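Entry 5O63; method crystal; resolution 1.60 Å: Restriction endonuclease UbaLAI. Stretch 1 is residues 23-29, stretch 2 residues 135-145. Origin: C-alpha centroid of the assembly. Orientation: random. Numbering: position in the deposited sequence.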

# COMPACT_ATOMS: atom_id res chain seq x y z
N ALA A 23 -6.85 -6.41 6.76
CA ALA A 23 -7.39 -5.18 6.29
C ALA A 23 -6.56 -4.75 5.08
O ALA A 23 -5.38 -5.08 4.98
N MET A 24 -7.21 -4.03 4.19
CA MET A 24 -6.53 -3.53 2.98
C MET A 24 -6.70 -2.04 2.82
O MET A 24 -7.78 -1.47 3.07
N PHE A 25 -5.61 -1.39 2.40
CA PHE A 25 -5.67 -0.02 1.89
C PHE A 25 -5.13 -0.06 0.47
O PHE A 25 -3.95 -0.39 0.27
N ALA A 26 -5.93 0.24 -0.54
CA ALA A 26 -5.49 0.25 -1.94
C ALA A 26 -5.76 1.62 -2.51
O ALA A 26 -6.79 2.25 -2.23
N LYS A 27 -4.81 2.08 -3.30
CA LYS A 27 -4.83 3.46 -3.81
C LYS A 27 -4.43 3.46 -5.28
O LYS A 27 -3.38 2.91 -5.68
N VAL A 28 -5.27 4.07 -6.12
CA VAL A 28 -4.83 4.43 -7.46
C VAL A 28 -4.01 5.69 -7.35
O VAL A 28 -4.49 6.73 -6.83
N LEU A 29 -2.75 5.59 -7.76
CA LEU A 29 -1.82 6.69 -7.51
C LEU A 29 -2.23 7.92 -8.31
O LEU A 29 -2.94 7.80 -9.35
N ARG A 135 -0.22 -5.43 -14.22
CA ARG A 135 -1.22 -6.08 -13.39
C ARG A 135 -2.31 -5.13 -12.91
O ARG A 135 -3.13 -5.54 -12.10
N PHE A 136 -2.36 -3.90 -13.42
CA PHE A 136 -3.30 -2.93 -12.87
C PHE A 136 -4.75 -3.43 -12.97
O PHE A 136 -5.48 -3.37 -12.02
N GLU A 137 -5.17 -3.90 -14.14
CA GLU A 137 -6.56 -4.19 -14.33
C GLU A 137 -7.04 -5.32 -13.42
O GLU A 137 -8.11 -5.18 -12.78
N VAL A 138 -6.26 -6.40 -13.34
CA VAL A 138 -6.67 -7.52 -12.50
C VAL A 138 -6.72 -7.06 -11.02
O VAL A 138 -7.70 -7.32 -10.34
N LEU A 139 -5.70 -6.35 -10.56
CA LEU A 139 -5.70 -5.91 -9.18
C LEU A 139 -6.78 -4.88 -8.87
O LEU A 139 -7.44 -4.94 -7.82
N PHE A 140 -6.98 -3.94 -9.79
CA PHE A 140 -8.02 -2.95 -9.58
C PHE A 140 -9.41 -3.64 -9.44
O PHE A 140 -10.22 -3.29 -8.53
N ALA A 141 -9.67 -4.56 -10.34
CA ALA A 141 -10.96 -5.28 -10.27
C ALA A 141 -11.14 -6.00 -8.90
O ALA A 141 -12.25 -6.05 -8.35
N LEU A 142 -10.07 -6.65 -8.39
CA LEU A 142 -10.19 -7.33 -7.10
C LEU A 142 -10.39 -6.38 -5.93
O LEU A 142 -11.09 -6.73 -5.01
N CYS A 143 -9.73 -5.21 -5.94
CA CYS A 143 -9.82 -4.31 -4.82
C CYS A 143 -11.07 -3.45 -4.83
O CYS A 143 -11.58 -3.08 -3.77
N PHE A 144 -11.54 -3.09 -6.04
CA PHE A 144 -12.62 -2.08 -6.17
C PHE A 144 -13.91 -2.61 -6.83
O PHE A 144 -14.95 -1.93 -6.82
N GLY A 145 -13.84 -3.77 -7.47
CA GLY A 145 -14.93 -4.29 -8.28
C GLY A 145 -14.91 -3.99 -9.78
O GLY A 145 -14.06 -3.26 -10.24

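Two sulfurs meet where this strand and helix come together: Met24 SD lies 3.5 Å from Cys143 SG, a contact between apolar side chains. Met24 reaches it with chi1 and chi2 both t, which extends the chain toward the helix before chi3 turns to p.

The strand supplies every second residue. Met24, Ala26 and Val28 all direct their CA-to-CB bonds toward the helix, while Lys27 points away, its all-t chain ending in an NZ that is hydrogen-bonded elsewhere in the structure. Ala26 sits where the backbones come near, its CA 6.9 Å from the CA of Cys143, and a methyl is enough to make contact at that spacing: Ala26 CB is 4.0 Å from Cys143 SG and 4.2 Å from Phe144 CE2. Farther along, the CA atoms of Val28 and Phe140 stand 8.3 Å apart, and longer side chains fill the gap.

On the helix, Cys143 (chi1 m) points toward the strand. Three phenylalanines start sideways and bring their ring ends nearer, Phe136 and Phe140 with chi1 t, Phe144 with chi1 m. All three rings gather round Val28; its CG2, in the t rotamer, lies 3.7 Å from Phe140 CE2, 4.2 Å from Phe136 CZ and 4.3 Å from Phe144 CE2, and its CG1 also comes within 4.3 Å of Phe136 CE1. CG2 meets Phe136 and Phe140 at their ring edges, near the ring planes. Phe144 also approaches the strand backbone, with its CZ 3.7 Å from Ala26 O.

No hydrogen bond crosses the contact, so packing alone joins the two stretches here. The helix keeps its own backbone pairing, ending with Gly145 N to Ala141 O at 2.9 Å. Gly145 then leaves helical geometry with a positive phi, at backbone angles where a CB would jam against the preceding carbonyl oxygen.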

# COMPACT_ATOMS: atom_id res chain seq x y z
CB ALA A 23 -7.33 -4.10 7.36
CB MET A 24 -7.09 -4.26 1.74
CG MET A 24 -6.64 -3.67 0.37
SD MET A 24 -7.39 -4.46 -1.06
CE MET A 24 -9.07 -3.95 -0.85
CB PHE A 25 -4.86 0.92 2.80
CG PHE A 25 -4.44 2.22 2.14
CD1 PHE A 25 -5.35 3.09 1.56
CD2 PHE A 25 -3.10 2.56 2.10
CE1 PHE A 25 -4.92 4.30 0.95
CE2 PHE A 25 -2.65 3.74 1.50
CZ PHE A 25 -3.55 4.64 0.91
CB ALA A 26 -6.19 -0.78 -2.75
CB LYS A 27 -3.91 4.40 -3.03
CG LYS A 27 -4.07 5.87 -3.48
CD LYS A 27 -2.91 6.77 -2.96
CE LYS A 27 -3.20 8.23 -3.39
NZ LYS A 27 -1.97 9.14 -3.11
CB VAL A 28 -6.06 4.70 -8.41
CG1 VAL A 28 -5.61 5.04 -9.79
CG2 VAL A 28 -7.02 3.46 -8.39
CB LEU A 29 -0.37 6.34 -7.88
CG LEU A 29 0.15 5.15 -7.02
CD1 LEU A 29 1.69 5.14 -7.34
CD2 LEU A 29 -0.21 5.31 -5.58
CB ARG A 135 -0.52 -6.74 -12.20
CG ARG A 135 0.31 -7.99 -12.67
CD ARG A 135 1.27 -8.48 -11.59
NE ARG A 135 0.60 -8.95 -10.37
CZ ARG A 135 0.75 -8.37 -9.17
NH1 ARG A 135 1.49 -7.26 -9.00
NH2 ARG A 135 0.14 -8.90 -8.13
CB PHE A 136 -3.22 -1.55 -13.57
CG PHE A 136 -4.16 -0.55 -12.97
CD1 PHE A 136 -3.75 0.30 -11.96
CD2 PHE A 136 -5.49 -0.48 -13.43
CE1 PHE A 136 -4.63 1.20 -11.36
CE2 PHE A 136 -6.38 0.39 -12.82
CZ PHE A 136 -5.99 1.21 -11.82
CB GLU A 137 -6.84 -4.54 -15.78
CG GLU A 137 -6.57 -3.48 -16.75
CD GLU A 137 -6.72 -4.06 -18.14
OE1 GLU A 137 -5.70 -4.16 -18.86
OE2 GLU A 137 -7.86 -4.47 -18.48
CB VAL A 138 -5.76 -8.77 -12.69
CG1 VAL A 138 -6.04 -9.83 -11.62
CG2 VAL A 138 -6.04 -9.39 -14.03
CB LEU A 139 -4.34 -5.33 -8.79
CG LEU A 139 -3.23 -6.40 -8.81
CD1 LEU A 139 -1.91 -5.72 -8.47
CD2 LEU A 139 -3.52 -7.59 -7.86
CB PHE A 140 -8.02 -1.93 -10.71
CG PHE A 140 -9.05 -0.82 -10.49
CD1 PHE A 140 -10.33 -0.98 -11.02
CD2 PHE A 140 -8.79 0.27 -9.68
CE1 PHE A 140 -11.30 -0.02 -10.78
CE2 PHE A 140 -9.75 1.23 -9.42
CZ PHE A 140 -11.02 1.07 -9.98
CB ALA A 141 -11.05 -6.31 -11.43
CB LEU A 142 -8.96 -8.18 -6.74
CG LEU A 142 -8.31 -9.07 -7.74
CD1 LEU A 142 -6.98 -9.54 -7.21
CD2 LEU A 142 -9.24 -10.18 -7.82
CB CYS A 143 -8.64 -3.35 -4.80
SG CYS A 143 -7.07 -4.26 -4.50
CB PHE A 144 -12.11 -0.89 -6.99
CG PHE A 144 -11.08 -0.06 -6.28
CD1 PHE A 144 -11.48 0.98 -5.42
CD2 PHE A 144 -9.71 -0.35 -6.43
CE1 PHE A 144 -10.53 1.76 -4.76
CE2 PHE A 144 -8.77 0.46 -5.79
CZ PHE A 144 -9.17 1.50 -4.93